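Local coordinates for regulator of G-protein signaling 16 (Mus musculus, PDB 3C7L) that speeds GTP hydrolysis by G protein alpha subunits, driving them into the inactive GDP-bound form and so damping receptor signalling, including phototransduction, at residues 92-95 with 96-99; 19-22 with 23-26; 55-58 with 59-62. All blocks are in the same frame, centred on the assembly; numbering follows the deposited sequence.

Contact 1: 92-95 with 96-99; sequences TREL and TKTN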
ATOM      1  N   THR A  92      -7.474   7.439  11.585  1.00 18.26           N
ATOM      2  CA  THR A  92      -6.411   7.559  10.595  1.00 15.73           C
ATOM      3  C   THR A  92      -6.834   8.377   9.377  1.00 15.85           C
ATOM      4  O   THR A  92      -6.026   9.120   8.823  1.00 15.14           O
ATOM      5  CB  THR A  92      -5.930   6.169  10.145  1.00 14.12           C
ATOM      6  OG1 THR A  92      -5.601   5.387  11.300  1.00 13.01           O
ATOM      7  CG2 THR A  92      -4.695   6.285   9.249  1.00 14.55           C
ATOM      8  N   ARG A  93      -8.092   8.247   8.957  1.00 16.32           N
ATOM      9  CA  ARG A  93      -8.580   9.012   7.810  1.00 16.83           C
ATOM     10  C   ARG A  93      -8.574  10.502   8.130  1.00 17.33           C
ATOM     11  O   ARG A  93      -8.213  11.330   7.291  1.00 17.37           O
ATOM     12  CB  ARG A  93     -10.009   8.606   7.429  1.00 17.77           C
ATOM     13  CG  ARG A  93     -10.130   7.365   6.573  1.00 20.82           C
ATOM     14  CD  ARG A  93     -11.397   7.434   5.720  1.00 21.33           C
ATOM     15  NE  ARG A  93     -12.608   7.548   6.528  1.00 21.17           N
ATOM     16  CZ  ARG A  93     -13.072   6.579   7.309  1.00 23.00           C
ATOM     17  NH1 ARG A  93     -12.426   5.425   7.386  1.00 24.08           N
ATOM     18  NH2 ARG A  93     -14.179   6.762   8.016  1.00 23.04           N
ATOM     19  N   GLU A  94      -8.985  10.831   9.350  1.00 17.36           N
ATOM     20  CA  GLU A  94      -9.048  12.216   9.811  1.00 17.38           C
ATOM     21  C   GLU A  94      -7.638  12.791   9.939  1.00 15.35           C
ATOM     22  O   GLU A  94      -7.387  13.941   9.579  1.00 13.71           O
ATOM     23  CB  GLU A  94      -9.776  12.270  11.161  1.00 19.70           C
ATOM     24  CG  GLU A  94      -9.985  13.664  11.727  1.00 25.11           C
ATOM     25  CD  GLU A  94     -10.663  14.592  10.746  1.00 27.08           C
ATOM     26  OE1 GLU A  94     -11.674  14.182  10.140  1.00 29.57           O
ATOM     27  OE2 GLU A  94     -10.186  15.733  10.585  1.00 29.84           O
ATOM     28  N   LEU A  95      -6.727  11.972  10.454  1.00 14.02           N
ATOM     29  CA  LEU A  95      -5.332  12.366  10.623  1.00 13.39           C
ATOM     30  C   LEU A  95      -4.718  12.688   9.261  1.00 12.94           C
ATOM     31  O   LEU A  95      -4.045  13.702   9.088  1.00 12.99           O
ATOM     32  CB  LEU A  95      -4.538  11.230  11.279  1.00 13.89           C
ATOM     33  CG  LEU A  95      -3.030  11.481  11.384  1.00 15.12           C
ATOM     34  CD1 LEU A  95      -2.779  12.411  12.542  1.00 16.78           C
ATOM     35  CD2 LEU A  95      -2.270  10.182  11.587  1.00 14.19           C
ATOM     36  N   THR A  96      -4.961  11.812   8.291  1.00 11.28           N
ATOM     37  CA  THR A  96      -4.421  11.999   6.953  1.00 11.66           C
ATOM     38  C   THR A  96      -4.950  13.288   6.328  1.00 12.03           C
ATOM     39  O   THR A  96      -4.201  14.032   5.707  1.00 10.89           O
ATOM     40  CB  THR A  96      -4.762  10.788   6.059  1.00 10.26           C
ATOM     41  OG1 THR A  96      -4.276   9.591   6.683  1.00  6.75           O
ATOM     42  CG2 THR A  96      -4.122  10.933   4.687  1.00  8.25           C
ATOM     43  N   LYS A  97      -6.241  13.554   6.502  1.00 14.91           N
ATOM     44  CA  LYS A  97      -6.845  14.771   5.962  1.00 16.46           C
ATOM     45  C   LYS A  97      -6.204  15.998   6.614  1.00 16.42           C
ATOM     46  O   LYS A  97      -5.903  16.981   5.939  1.00 18.50           O
ATOM     47  CB  LYS A  97      -8.353  14.776   6.226  1.00 19.62           C
ATOM     48  CG  LYS A  97      -9.064  16.024   5.725  1.00 24.35           C
ATOM     49  CD  LYS A  97     -10.528  16.035   6.152  1.00 27.79           C
ATOM     50  CE  LYS A  97     -11.257  17.259   5.611  1.00 28.90           C
ATOM     51  NZ  LYS A  97     -12.699  17.289   6.016  1.00 30.29           N
ATOM     52  N   THR A  98      -6.003  15.930   7.928  1.00 15.46           N
ATOM     53  CA  THR A  98      -5.391  17.022   8.683  1.00 13.74           C
ATOM     54  C   THR A  98      -3.974  17.265   8.180  1.00 14.26           C
ATOM     55  O   THR A  98      -3.546  18.408   8.026  1.00 14.00           O
ATOM     56  CB  THR A  98      -5.338  16.695  10.190  1.00 16.02           C
ATOM     57  OG1 THR A  98      -6.672  16.607  10.705  1.00 17.17           O
ATOM     58  CG2 THR A  98      -4.567  17.770  10.955  1.00 14.63           C
ATOM     59  N   ASN A  99      -3.247  16.181   7.930  1.00 13.22           N
ATOM     60  CA  ASN A  99      -1.886  16.288   7.427  1.00 14.95           C
ATOM     61  C   ASN A  99      -1.912  16.876   6.026  1.00 15.87           C
ATOM     62  O   ASN A  99      -1.014  17.610   5.632  1.00 17.98           O
ATOM     63  CB  ASN A  99      -1.221  14.912   7.385  1.00 12.85           C
ATOM     64  CG  ASN A  99      -1.015  14.322   8.764  1.00  9.52           C
ATOM     65  OD1 ASN A  99      -1.065  15.032   9.767  1.00 10.59           O
ATOM     66  ND2 ASN A  99      -0.758  13.019   8.817  1.00  9.86           N
TER

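Contact 2: 19-22 with 23-26; sequences RESF and DLLL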
ATOM      1  N   ARG A  19      10.153 -14.353   1.552  1.00  8.21           N
ATOM      2  CA  ARG A  19       9.678 -14.812   2.852  1.00 11.34           C
ATOM      3  C   ARG A  19      10.580 -14.363   3.996  1.00 11.77           C
ATOM      4  O   ARG A  19      10.223 -14.506   5.161  1.00 13.33           O
ATOM      5  CB  ARG A  19       9.473 -16.331   2.864  1.00 13.36           C
ATOM      6  CG  ARG A  19      10.673 -17.157   2.512  1.00 17.04           C
ATOM      7  CD  ARG A  19      10.223 -18.525   2.004  1.00 20.16           C
ATOM      8  NE  ARG A  19      10.852 -19.620   2.730  1.00 22.88           N
ATOM      9  CZ  ARG A  19      12.163 -19.763   2.882  1.00 24.92           C
ATOM     10  NH1 ARG A  19      13.001 -18.880   2.358  1.00 27.61           N
ATOM     11  NH2 ARG A  19      12.639 -20.786   3.572  1.00 26.50           N
ATOM     12  N   GLU A  20      11.744 -13.810   3.671  1.00 11.59           N
ATOM     13  CA  GLU A  20      12.636 -13.312   4.715  1.00 12.35           C
ATOM     14  C   GLU A  20      12.197 -11.903   5.112  1.00 12.81           C
ATOM     15  O   GLU A  20      12.400 -11.475   6.249  1.00 11.20           O
ATOM     16  CB  GLU A  20      14.084 -13.238   4.229  1.00 12.98           C
ATOM     17  CG  GLU A  20      14.769 -14.561   3.978  1.00 16.40           C
ATOM     18  CD  GLU A  20      16.232 -14.366   3.615  1.00 18.63           C
ATOM     19  OE1 GLU A  20      16.524 -13.443   2.828  1.00 19.51           O
ATOM     20  OE2 GLU A  20      17.086 -15.139   4.102  1.00 19.83           O
ATOM     21  N   SER A  21      11.600 -11.185   4.163  1.00 13.09           N
ATOM     22  CA  SER A  21      11.159  -9.815   4.404  1.00 11.33           C
ATOM     23  C   SER A  21      10.066  -9.352   3.456  1.00  9.28           C
ATOM     24  O   SER A  21      10.195  -9.480   2.242  1.00  8.67           O
ATOM     25  CB  SER A  21      12.347  -8.860   4.277  1.00 11.48           C
ATOM     26  OG  SER A  21      11.911  -7.513   4.259  1.00 14.60           O
ATOM     27  N   PHE A  22       8.998  -8.792   4.011  1.00  8.02           N
ATOM     28  CA  PHE A  22       7.901  -8.288   3.195  1.00  9.52           C
ATOM     29  C   PHE A  22       8.431  -7.173   2.281  1.00  7.78           C
ATOM     30  O   PHE A  22       7.952  -6.981   1.159  1.00  8.80           O
ATOM     31  CB  PHE A  22       6.782  -7.772   4.109  1.00 10.11           C
ATOM     32  CG  PHE A  22       5.513  -7.412   3.384  1.00 10.47           C
ATOM     33  CD1 PHE A  22       5.070  -8.169   2.302  1.00 11.38           C
ATOM     34  CD2 PHE A  22       4.746  -6.330   3.798  1.00 10.70           C
ATOM     35  CE1 PHE A  22       3.880  -7.851   1.641  1.00  9.98           C
ATOM     36  CE2 PHE A  22       3.554  -6.004   3.145  1.00 11.51           C
ATOM     37  CZ  PHE A  22       3.122  -6.765   2.065  1.00  9.76           C
ATOM     38  N   ASP A  23       9.441  -6.453   2.757  1.00  7.56           N
ATOM     39  CA  ASP A  23      10.038  -5.378   1.976  1.00  7.82           C
ATOM     40  C   ASP A  23      10.748  -5.909   0.730  1.00  8.12           C
ATOM     41  O   ASP A  23      10.759  -5.247  -0.311  1.00  7.76           O
ATOM     42  CB  ASP A  23      11.009  -4.579   2.847  1.00  6.04           C
ATOM     43  CG  ASP A  23      10.302  -3.851   3.972  1.00  5.63           C
ATOM     44  OD1 ASP A  23       9.612  -2.850   3.691  1.00  8.74           O
ATOM     45  OD2 ASP A  23      10.416  -4.288   5.135  1.00  6.92           O
ATOM     46  N   LEU A  24      11.337  -7.097   0.830  1.00  6.79           N
ATOM     47  CA  LEU A  24      12.017  -7.684  -0.319  1.00  6.87           C
ATOM     48  C   LEU A  24      10.978  -8.152  -1.337  1.00  7.42           C
ATOM     49  O   LEU A  24      11.182  -8.036  -2.543  1.00  8.57           O
ATOM     50  CB  LEU A  24      12.908  -8.856   0.110  1.00  7.30           C
ATOM     51  CG  LEU A  24      14.162  -8.492   0.911  1.00  8.25           C
ATOM     52  CD1 LEU A  24      15.029  -9.737   1.096  1.00 11.14           C
ATOM     53  CD2 LEU A  24      14.936  -7.409   0.192  1.00  9.49           C
ATOM     54  N   LEU A  25       9.861  -8.688  -0.852  1.00  7.07           N
ATOM     55  CA  LEU A  25       8.802  -9.123  -1.752  1.00  7.81           C
ATOM     56  C   LEU A  25       8.283  -7.920  -2.549  1.00  9.95           C
ATOM     57  O   LEU A  25       8.099  -7.997  -3.764  1.00  9.22           O
ATOM     58  CB  LEU A  25       7.645  -9.745  -0.964  1.00  8.16           C
ATOM     59  CG  LEU A  25       6.381 -10.103  -1.760  1.00  7.66           C
ATOM     60  CD1 LEU A  25       6.703 -11.154  -2.807  1.00 13.16           C
ATOM     61  CD2 LEU A  25       5.307 -10.623  -0.813  1.00  9.65           C
ATOM     62  N   LEU A  26       8.065  -6.810  -1.850  1.00 10.47           N
ATOM     63  CA  LEU A  26       7.548  -5.580  -2.447  1.00 11.17           C
ATOM     64  C   LEU A  26       8.495  -4.870  -3.416  1.00 12.92           C
ATOM     65  O   LEU A  26       8.090  -3.933  -4.105  1.00 13.74           O
ATOM     66  CB  LEU A  26       7.133  -4.615  -1.334  1.00  9.82           C
ATOM     67  CG  LEU A  26       6.026  -5.175  -0.434  1.00  9.91           C
ATOM     68  CD1 LEU A  26       5.847  -4.306   0.788  1.00  9.56           C
ATOM     69  CD2 LEU A  26       4.728  -5.274  -1.232  1.00 10.54           C
TER

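Contact 3: 55-58 with 59-62; sequences EEFK and KIRS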
ATOM      1  N   GLU A  55       5.023   5.047  -1.902  1.00 11.08           N
ATOM      2  CA  GLU A  55       6.453   4.950  -2.161  1.00 12.53           C
ATOM      3  C   GLU A  55       6.911   5.885  -3.274  1.00 13.24           C
ATOM      4  O   GLU A  55       7.983   6.483  -3.188  1.00 14.04           O
ATOM      5  CB  GLU A  55       6.829   3.513  -2.519  1.00 12.97           C
ATOM      6  CG  GLU A  55       6.794   2.558  -1.350  1.00 11.77           C
ATOM      7  CD  GLU A  55       7.705   2.986  -0.219  1.00 13.64           C
ATOM      8  OE1 GLU A  55       7.215   3.607   0.743  1.00 13.20           O
ATOM      9  OE2 GLU A  55       8.919   2.720  -0.302  1.00 14.54           O
ATOM     10  N   GLU A  56       6.114   6.009  -4.326  1.00 14.24           N
ATOM     11  CA  GLU A  56       6.499   6.893  -5.411  1.00 15.03           C
ATOM     12  C   GLU A  56       6.258   8.355  -5.007  1.00 14.69           C
ATOM     13  O   GLU A  56       6.988   9.254  -5.431  1.00 13.73           O
ATOM     14  CB  GLU A  56       5.733   6.542  -6.694  1.00 19.67           C
ATOM     15  CG  GLU A  56       4.232   6.720  -6.615  1.00 26.46           C
ATOM     16  CD  GLU A  56       3.548   6.556  -7.969  1.00 31.66           C
ATOM     17  OE1 GLU A  56       4.057   7.126  -8.958  1.00 34.24           O
ATOM     18  OE2 GLU A  56       2.501   5.870  -8.039  1.00 33.90           O
ATOM     19  N   PHE A  57       5.254   8.587  -4.167  1.00 14.18           N
ATOM     20  CA  PHE A  57       4.927   9.933  -3.697  1.00 13.75           C
ATOM     21  C   PHE A  57       6.082  10.599  -2.951  1.00 14.46           C
ATOM     22  O   PHE A  57       6.350  11.785  -3.138  1.00 14.30           O
ATOM     23  CB  PHE A  57       3.703   9.881  -2.773  1.00 14.07           C
ATOM     24  CG  PHE A  57       3.406  11.184  -2.068  1.00 12.62           C
ATOM     25  CD1 PHE A  57       2.902  12.275  -2.769  1.00 13.25           C
ATOM     26  CD2 PHE A  57       3.632  11.315  -0.699  1.00 15.14           C
ATOM     27  CE1 PHE A  57       2.625  13.477  -2.120  1.00 10.30           C
ATOM     28  CE2 PHE A  57       3.358  12.516  -0.039  1.00 13.46           C
ATOM     29  CZ  PHE A  57       2.854  13.599  -0.752  1.00 12.21           C
ATOM     30  N   LYS A  58       6.763   9.842  -2.103  1.00 14.16           N
ATOM     31  CA  LYS A  58       7.861  10.402  -1.330  1.00 16.47           C
ATOM     32  C   LYS A  58       9.111  10.755  -2.131  1.00 16.82           C
ATOM     33  O   LYS A  58      10.037  11.372  -1.603  1.00 15.17           O
ATOM     34  CB  LYS A  58       8.216   9.475  -0.173  1.00 19.45           C
ATOM     35  CG  LYS A  58       7.195   9.531   0.951  1.00 22.44           C
ATOM     36  CD  LYS A  58       7.739   8.917   2.225  1.00 25.91           C
ATOM     37  CE  LYS A  58       6.761   9.075   3.380  1.00 26.59           C
ATOM     38  NZ  LYS A  58       7.277   8.455   4.635  1.00 25.43           N
ATOM     39  N   LYS A  59       9.131  10.377  -3.402  1.00 15.52           N
ATOM     40  CA  LYS A  59      10.260  10.686  -4.271  1.00 17.47           C
ATOM     41  C   LYS A  59      10.067  12.041  -4.959  1.00 16.30           C
ATOM     42  O   LYS A  59      11.000  12.584  -5.547  1.00 16.09           O
ATOM     43  CB  LYS A  59      10.425   9.594  -5.327  1.00 19.56           C
ATOM     44  CG  LYS A  59      11.433   9.942  -6.406  1.00 25.22           C
ATOM     45  CD  LYS A  59      11.527   8.862  -7.463  1.00 28.55           C
ATOM     46  CE  LYS A  59      12.410   9.316  -8.605  1.00 29.86           C
ATOM     47  NZ  LYS A  59      11.828  10.511  -9.273  1.00 32.38           N
ATOM     48  N   ILE A  60       8.852  12.580  -4.884  1.00 14.16           N
ATOM     49  CA  ILE A  60       8.529  13.866  -5.508  1.00 13.09           C
ATOM     50  C   ILE A  60       9.135  15.038  -4.734  1.00 12.51           C
ATOM     51  O   ILE A  60       8.992  15.124  -3.514  1.00 12.19           O
ATOM     52  CB  ILE A  60       6.998  14.066  -5.597  1.00 12.40           C
ATOM     53  CG1 ILE A  60       6.372  12.925  -6.405  1.00 13.61           C
ATOM     54  CG2 ILE A  60       6.677  15.406  -6.248  1.00 11.15           C
ATOM     55  CD1 ILE A  60       4.861  13.007  -6.510  1.00 14.85           C
ATOM     56  N   ARG A  61       9.806  15.944  -5.442  1.00 14.14           N
ATOM     57  CA  ARG A  61      10.439  17.100  -4.796  1.00 15.84           C
ATOM     58  C   ARG A  61       9.632  18.382  -4.958  1.00 15.01           C
ATOM     59  O   ARG A  61       9.451  19.142  -4.004  1.00 14.35           O
ATOM     60  CB  ARG A  61      11.848  17.310  -5.359  1.00 16.27           C
ATOM     61  CG  ARG A  61      12.835  16.224  -4.965  1.00 21.22           C
ATOM     62  CD  ARG A  61      14.102  16.309  -5.796  1.00 24.65           C
ATOM     63  NE  ARG A  61      15.063  15.268  -5.445  1.00 28.72           N
ATOM     64  CZ  ARG A  61      16.163  15.005  -6.143  1.00 31.45           C
ATOM     65  NH1 ARG A  61      16.442  15.709  -7.232  1.00 32.79           N
ATOM     66  NH2 ARG A  61      16.985  14.037  -5.753  1.00 33.07           N
ATOM     67  N   SER A  62       9.155  18.613  -6.175  1.00 15.92           N
ATOM     68  CA  SER A  62       8.367  19.797  -6.496  1.00 18.36           C
ATOM     69  C   SER A  62       7.135  19.930  -5.610  1.00 18.87           C
ATOM     70  O   SER A  62       6.371  18.981  -5.445  1.00 18.36           O
ATOM     71  CB  SER A  62       7.943  19.755  -7.961  1.00 18.60           C
ATOM     72  OG  SER A  62       6.979  20.751  -8.236  1.00 23.60           O
TER
HETATM   73  O   HOH W   1      11.428  13.685  -2.314  1.00 30.12           O

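Contact 1: 92-95 with 96-99
L95 lays its side chain obliquely across that of N99 one turn further on, its CG 3.8 Å from N99 ND2. The amide nitrogen itself is bonded to the backbone oxygen of C107, outside the helix. Two threonines turn their hydroxyls back onto the preceding turn. T96 OG1 donates to T92 O at 2.8 Å, while T96 N reaches the same oxygen at 2.9 Å from the opposite face of the carbonyl plane. T98 repeats the pattern on E94 O: its N bonds at 2.9 Å and its OG1 at 3.0 Å, the hydroxyl standing 36° out of the carbonyl plane. In both residues OG1 lies beside the backbone N and anti to the carbonyl carbon (chi1 -56° in T96), the torsion that brings a helical threonine hydroxyl within bonding distance of the carbonyl four residues back. The hydroxyl of buried T96 is thus satisfied within the helix, and its side chain can pack against F74, I78 and A111. E94, bent at chi2, brings OE2 to 3.6 Å from T98 OG1. Helix 90-101 of the all-helical RGS domain here has the i to i-4 backbone ladder of a regular alpha helix, with carbonyls shared between amide and threonine hydroxyl, a common helical motif.

Contact 2: 19-22 with 23-26
S21 O receives two amides of the turn that follows it. L25 N donates to S21 O at 3.2 Å with an N-H...O angle of 158° and lies in the carbonyl plane, the straighter of the two; L24 N, 3.0 Å from S21 O, makes a weak bond. The serine hydroxyl adds a third link: S21, at the N-cap position of helix 22-25, accepts from D23 N through OG at 3.1 Å, a weak capping bond. With OG anti to its own backbone N (chi1 169°), the hydroxyl is carried forward over the first turn, where it also packs against the CB of D23. S21 CB meets L24 CG on the same turn. The carboxylate of D23 is engaged elsewhere, in a salt bridge with R116 of helix 109-128.

F22 forms the apolar half of the contact. L26 CD1 sits over one face of its ring, 3.7 Å from the centroid and 12° off the normal, a CH-pi contact close to the ring centre. L26 CD2 approaches the CE1-CZ side of the ring, while L25 CD2 comes in the ring plane at the edge, 4.0 Å from F22 CE1. The backbone bond from L26 N to F22 O, 3.0 Å long, joins two of the same residues. Beyond the two segments, F22 also meets the ring of Y124 and the side chains of M119 and E120, and L26 reaches L48 and W51 of helix 45-57. The chemistry is therefore divided: polar bonds fix the start of a short helix, the serine hydroxyl giving D23 N, an amide of the first turn, a weak acceptor, while leucine methyls pack on one face and at the edge of the buried F22 ring.

Contact 3: 55-58 with 59-62
The ring of F57 is met obliquely by I60, whose CD1 stands 4.3 Å from F57 CD1. Outside the two segments the same ring makes an edge-to-face contact with F108, and L66, R69 and I73 of helix 63-78 also touch its side chain, which is buried. I60 brings CG1 back toward the turn because that branch is anti to its carbonyl carbon (chi1 -58°); from there CG1 lies 3.5 Å from F57 O and 3.8 Å from E56 O, while CD1 continues toward the ring. The isoleucine therefore packs against the carbonyl oxygens of E56 and F57 as well as meeting the phenylalanine.

Two backbone bonds shape the chain beside these side chains. K59 N donates to E56 O at 3.2 Å, and I60 N donates to F57 O, also at 3.2 Å. Both donors stand well above the carbonyl planes, by 61° and 57°, as expected of tight i to i-3 bonds rather than alpha-helical ones. A water molecule donates to K58 O at 2.8 Å and to I60 O at 3.1 Å, bridging two carbonyls across the bend. The ammonium of K58 pairs with D109, and E55 bonds to Q112, both outside the segments. F57 to I60 form a type I beta turn, by which the chain leaves helix 45-57 and heads for helix 63-78 of the RGS domain, where S62 holds the N-cap position.

Along the chain the order is contact 2, contact 3, contact 1, and all three lie within the one RGS domain. Contact 2 starts the short helix 22-25, contact 3 joins helix 45-57 to helix 63-78, and contact 1 lies within helix 90-101. Contacts 1 and 2 stand on opposite sides of the chain's centre, their centres about 28 Å apart; contact 3 is about 19 Å from contact 1 and 22 Å from contact 2, centre to centre. None touches another. Helix 109-128 meets all three, contact 1 through V110 and A111, contact 3 through D109 and Q112, and contact 2 through M119, E120 and Y124, so one long helix connects distant parts of the GTPase-activating domain.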